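Local atomic coordinates of secreted protein (Streptomyces lividans 1326, PDB entry 5LQI), a protein that acts as a copper-radical oxidase of family AA5, whose activity probably depends on a copper ion and a protein radical. Residues L308-K313 against Q366-M371. The protein carries 1 engineered substitution. Sequence-based numbering, arbitrary orientation.
Sequences LMQNGK and QDEKYM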
ATOM      1  N   LEU A 308     -11.097  -2.687   8.329  1.00 16.60           N
ATOM      2  CA  LEU A 308     -12.259  -2.646   9.219  1.00 17.80           C
ATOM      3  C   LEU A 308     -12.832  -4.088   9.366  1.00 18.76           C
ATOM      4  O   LEU A 308     -13.227  -4.729   8.371  1.00 18.27           O
ATOM      5  CB  LEU A 308     -13.361  -1.744   8.624  1.00 17.99           C
ATOM      6  CG  LEU A 308     -14.643  -1.560   9.431  1.00 18.79           C
ATOM      7  CD1 LEU A 308     -14.283  -0.930  10.752  1.00 19.45           C
ATOM      8  CD2 LEU A 308     -15.667  -0.735   8.655  1.00 18.87           C
ATOM      9  N   MET A 309     -12.891  -4.538  10.609  1.00 20.09           N
ATOM     10  CA  MET A 309     -13.492  -5.835  10.972  1.00 21.52           C
ATOM     11  C   MET A 309     -15.000  -5.693  11.172  1.00 22.59           C
ATOM     12  O   MET A 309     -15.520  -4.584  11.337  1.00 22.57           O
ATOM     13  CB  MET A 309     -12.864  -6.318  12.285  1.00 22.50           C
ATOM     14  CG  MET A 309     -11.353  -6.487  12.219  1.00 22.29           C
ATOM     15  SD  MET A 309     -10.618  -6.561  13.850  1.00 23.70           S
ATOM     16  CE  MET A 309     -11.389  -8.062  14.513  1.00 24.72           C
ATOM     17  N   GLN A 310     -15.705  -6.828  11.187  1.00 23.93           N
ATOM     18  CA  GLN A 310     -17.174  -6.839  11.382  1.00 25.24           C
ATOM     19  C   GLN A 310     -17.683  -6.315  12.703  1.00 25.84           C
ATOM     20  O   GLN A 310     -18.778  -5.789  12.763  1.00 26.26           O
ATOM     21  CB  GLN A 310     -17.753  -8.217  11.082  1.00 26.56           C
ATOM     22  CG  GLN A 310     -17.670  -8.515   9.598  1.00 26.72           C
ATOM     23  CD  GLN A 310     -18.093  -9.939   9.323  1.00 28.49           C
ATOM     24  OE1 GLN A 310     -19.237 -10.272   9.530  1.00 31.51           O
ATOM     25  NE2 GLN A 310     -17.174 -10.782   8.933  1.00 28.80           N
ATOM     26  N   ASN A 311     -16.859  -6.379  13.735  1.00 26.05           N
ATOM     27  CA  ASN A 311     -17.191  -5.799  15.029  1.00 26.89           C
ATOM     28  C   ASN A 311     -16.865  -4.276  15.177  1.00 26.34           C
ATOM     29  O   ASN A 311     -16.960  -3.722  16.278  1.00 26.87           O
ATOM     30  CB  ASN A 311     -16.561  -6.649  16.177  1.00 27.82           C
ATOM     31  CG  ASN A 311     -15.040  -6.536  16.259  1.00 27.46           C
ATOM     32  OD1 ASN A 311     -14.367  -5.770  15.499  1.00 26.41           O
ATOM     33  ND2 ASN A 311     -14.467  -7.307  17.187  1.00 28.04           N
ATOM     34  N   GLY A 312     -16.447  -3.631  14.080  1.00 24.89           N
ATOM     35  CA  GLY A 312     -16.089  -2.213  14.088  1.00 24.23           C
ATOM     36  C   GLY A 312     -14.653  -1.884  14.552  1.00 23.55           C
ATOM     37  O   GLY A 312     -14.247  -0.746  14.473  1.00 22.87           O
ATOM     38  N   LYS A 313     -13.887  -2.887  14.966  1.00 23.57           N
ATOM     39  CA  LYS A 313     -12.498  -2.699  15.328  1.00 23.29           C
ATOM     40  C   LYS A 313     -11.666  -2.771  14.055  1.00 21.75           C
ATOM     41  O   LYS A 313     -12.153  -3.216  13.005  1.00 20.96           O
ATOM     42  CB  LYS A 313     -12.025  -3.703  16.357  1.00 24.24           C
ATOM     43  CG  LYS A 313     -12.938  -3.677  17.564  1.00 25.88           C
ATOM     44  CD  LYS A 313     -12.433  -4.506  18.733  1.00 27.12           C
ATOM     45  CE  LYS A 313     -13.287  -4.165  19.940  1.00 28.70           C
ATOM     46  NZ  LYS A 313     -13.122  -5.210  20.958  1.00 30.24           N
ATOM     47  N   GLN A 366     -16.904 -12.197   4.833  1.00 20.47           N
ATOM     48  CA  GLN A 366     -17.656 -12.695   5.982  1.00 21.48           C
ATOM     49  C   GLN A 366     -16.811 -13.526   6.972  1.00 22.29           C
ATOM     50  O   GLN A 366     -17.093 -13.510   8.160  1.00 22.48           O
ATOM     51  CB  GLN A 366     -18.846 -13.587   5.520  1.00 22.00           C
ATOM     52  CG  GLN A 366     -20.079 -12.810   5.093  1.00 21.96           C
ATOM     53  CD  GLN A 366     -20.167 -12.507   3.591  1.00 21.10           C
ATOM     54  OE1 GLN A 366     -19.163 -12.508   2.867  1.00 20.54           O
ATOM     55  NE2 GLN A 366     -21.386 -12.232   3.124  1.00 21.24           N
ATOM     56  N   ASP A 367     -15.857 -14.308   6.456  1.00 22.67           N
ATOM     57  CA  ASP A 367     -15.036 -15.214   7.310  1.00 23.85           C
ATOM     58  C   ASP A 367     -13.964 -14.540   8.141  1.00 23.63           C
ATOM     59  O   ASP A 367     -13.453 -15.160   9.046  1.00 24.00           O
ATOM     60  CB  ASP A 367     -14.369 -16.298   6.460  1.00 24.34           C
ATOM     61  CG  ASP A 367     -15.366 -17.185   5.794  1.00 25.63           C
ATOM     62  OD1 ASP A 367     -16.552 -17.234   6.250  1.00 26.81           O
ATOM     63  OD2 ASP A 367     -14.970 -17.855   4.834  1.00 26.25           O
ATOM     64  N   GLU A 368     -13.612 -13.287   7.816  1.00 22.92           N
ATOM     65  CA  GLU A 368     -12.680 -12.520   8.617  1.00 23.03           C
ATOM     66  C   GLU A 368     -11.312 -13.241   8.703  1.00 22.22           C
ATOM     67  O   GLU A 368     -10.695 -13.324   9.769  1.00 22.26           O
ATOM     68  CB  GLU A 368     -13.351 -12.207   9.967  1.00 24.70           C
ATOM     69  CG  GLU A 368     -12.799 -10.957  10.648  1.00 25.74           C
ATOM     70  CD  GLU A 368     -13.494  -9.648  10.242  1.00 26.33           C
ATOM     71  OE1 GLU A 368     -12.907  -8.861   9.418  1.00 25.57           O
ATOM     72  OE2 GLU A 368     -14.645  -9.443  10.776  1.00 28.36           O
ATOM     73  N   LYS A 369     -10.868 -13.774   7.561  1.00 21.38           N
ATOM     74  CA  LYS A 369      -9.551 -14.383   7.394  1.00 21.29           C
ATOM     75  C   LYS A 369      -8.623 -13.520   6.580  1.00 20.08           C
ATOM     76  O   LYS A 369      -8.917 -13.235   5.416  1.00 19.33           O
ATOM     77  CB  LYS A 369      -9.586 -15.739   6.699  1.00 21.84           C
ATOM     78  CG  LYS A 369     -10.133 -16.850   7.530  1.00 23.37           C
ATOM     79  CD  LYS A 369      -9.733 -18.259   6.980  1.00 23.92           C
ATOM     80  CE  LYS A 369     -10.861 -19.197   7.108  1.00 24.97           C
ATOM     81  NZ  LYS A 369     -10.569 -20.536   6.501  0.50 25.39           N
ATOM     82  N   TYR A 370      -7.486 -13.159   7.193  1.00 19.59           N
ATOM     83  CA  TYR A 370      -6.458 -12.339   6.578  1.00 18.86           C
ATOM     84  C   TYR A 370      -5.213 -13.124   6.296  1.00 19.11           C
ATOM     85  O   TYR A 370      -4.766 -13.898   7.164  1.00 19.67           O
ATOM     86  CB  TYR A 370      -6.158 -11.176   7.464  1.00 18.41           C
ATOM     87  CG  TYR A 370      -7.326 -10.275   7.710  1.00 18.26           C
ATOM     88  CD1 TYR A 370      -8.282 -10.562   8.634  1.00 18.90           C
ATOM     89  CD2 TYR A 370      -7.477  -9.111   6.977  1.00 17.63           C
ATOM     90  CE1 TYR A 370      -9.360  -9.714   8.853  1.00 18.89           C
ATOM     91  CE2 TYR A 370      -8.535  -8.264   7.192  1.00 17.58           C
ATOM     92  CZ  TYR A 370      -9.448  -8.563   8.143  1.00 18.36           C
ATOM     93  OH  TYR A 370     -10.502  -7.686   8.289  1.00 18.91           O
ATOM     94  N   MET A 371      -4.640 -12.897   5.116  1.00 18.69           N
ATOM     95  CA  MET A 371      -3.353 -13.452   4.695  1.00 18.95           C
ATOM     96  C   MET A 371      -2.311 -12.341   4.479  1.00 17.71           C
ATOM     97  O   MET A 371      -2.563 -11.399   3.721  1.00 16.56           O
ATOM     98  CB  MET A 371      -3.488 -14.236   3.422  1.00 20.04           C
ATOM     99  CG  MET A 371      -2.174 -14.762   2.813  1.00 21.19           C
ATOM    100  SD  MET A 371      -2.428 -15.902   1.420  1.00 24.45           S
ATOM    101  CE  MET A 371      -3.342 -15.011   0.206  0.50 22.76           C
TER
HETATM  102  O   HOH W   1     -14.810  -8.814   7.433  1.00 26.77           O
HETATM  103  O   HOH W   2     -15.040  -9.022  13.690  1.00 26.65           O
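M309 and E368 mark the nearest backbone approach, their CA atoms 7.1 Å apart, where the type I turn M309-G312 joining strands 306-308 and 314-316 meets the loop leading into strand 369-373. These strands belong to successive four-stranded antiparallel sheets of the Kelch beta-propeller, so the contact ties one blade's hairpin turn to the next blade. Backbone N of Q310 donates to E368 OE2 at 2.9 Å; its N-H...O angle of 169° makes the bond nearly straight, reaching the carboxylate on the syn side. E368 gets there by a chain bent at chi2 (88°), which lays OE1 near M309, 3.5 Å from its CA. Y370 OH donates to E368 OE1 at 2.9 Å, nearly in line with the C-O bond, while one water bridges E368 OE2 to the N of N311. With both oxygens gripped, the buried carboxylate is held against turning; an alanine here would probably leave the N of Q310 and the hydroxyl of Y370 without their acceptor and open a gap beneath the turn. The Q310 side chain runs antiparallel alongside that of E368, its CB and CG each 3.4 Å from E368 OE2. Q366 O, which accepts from K394 NZ, takes a second hydrogen bond from Q310 NE2 at 2.8 Å, the donor standing above the carbonyl plane.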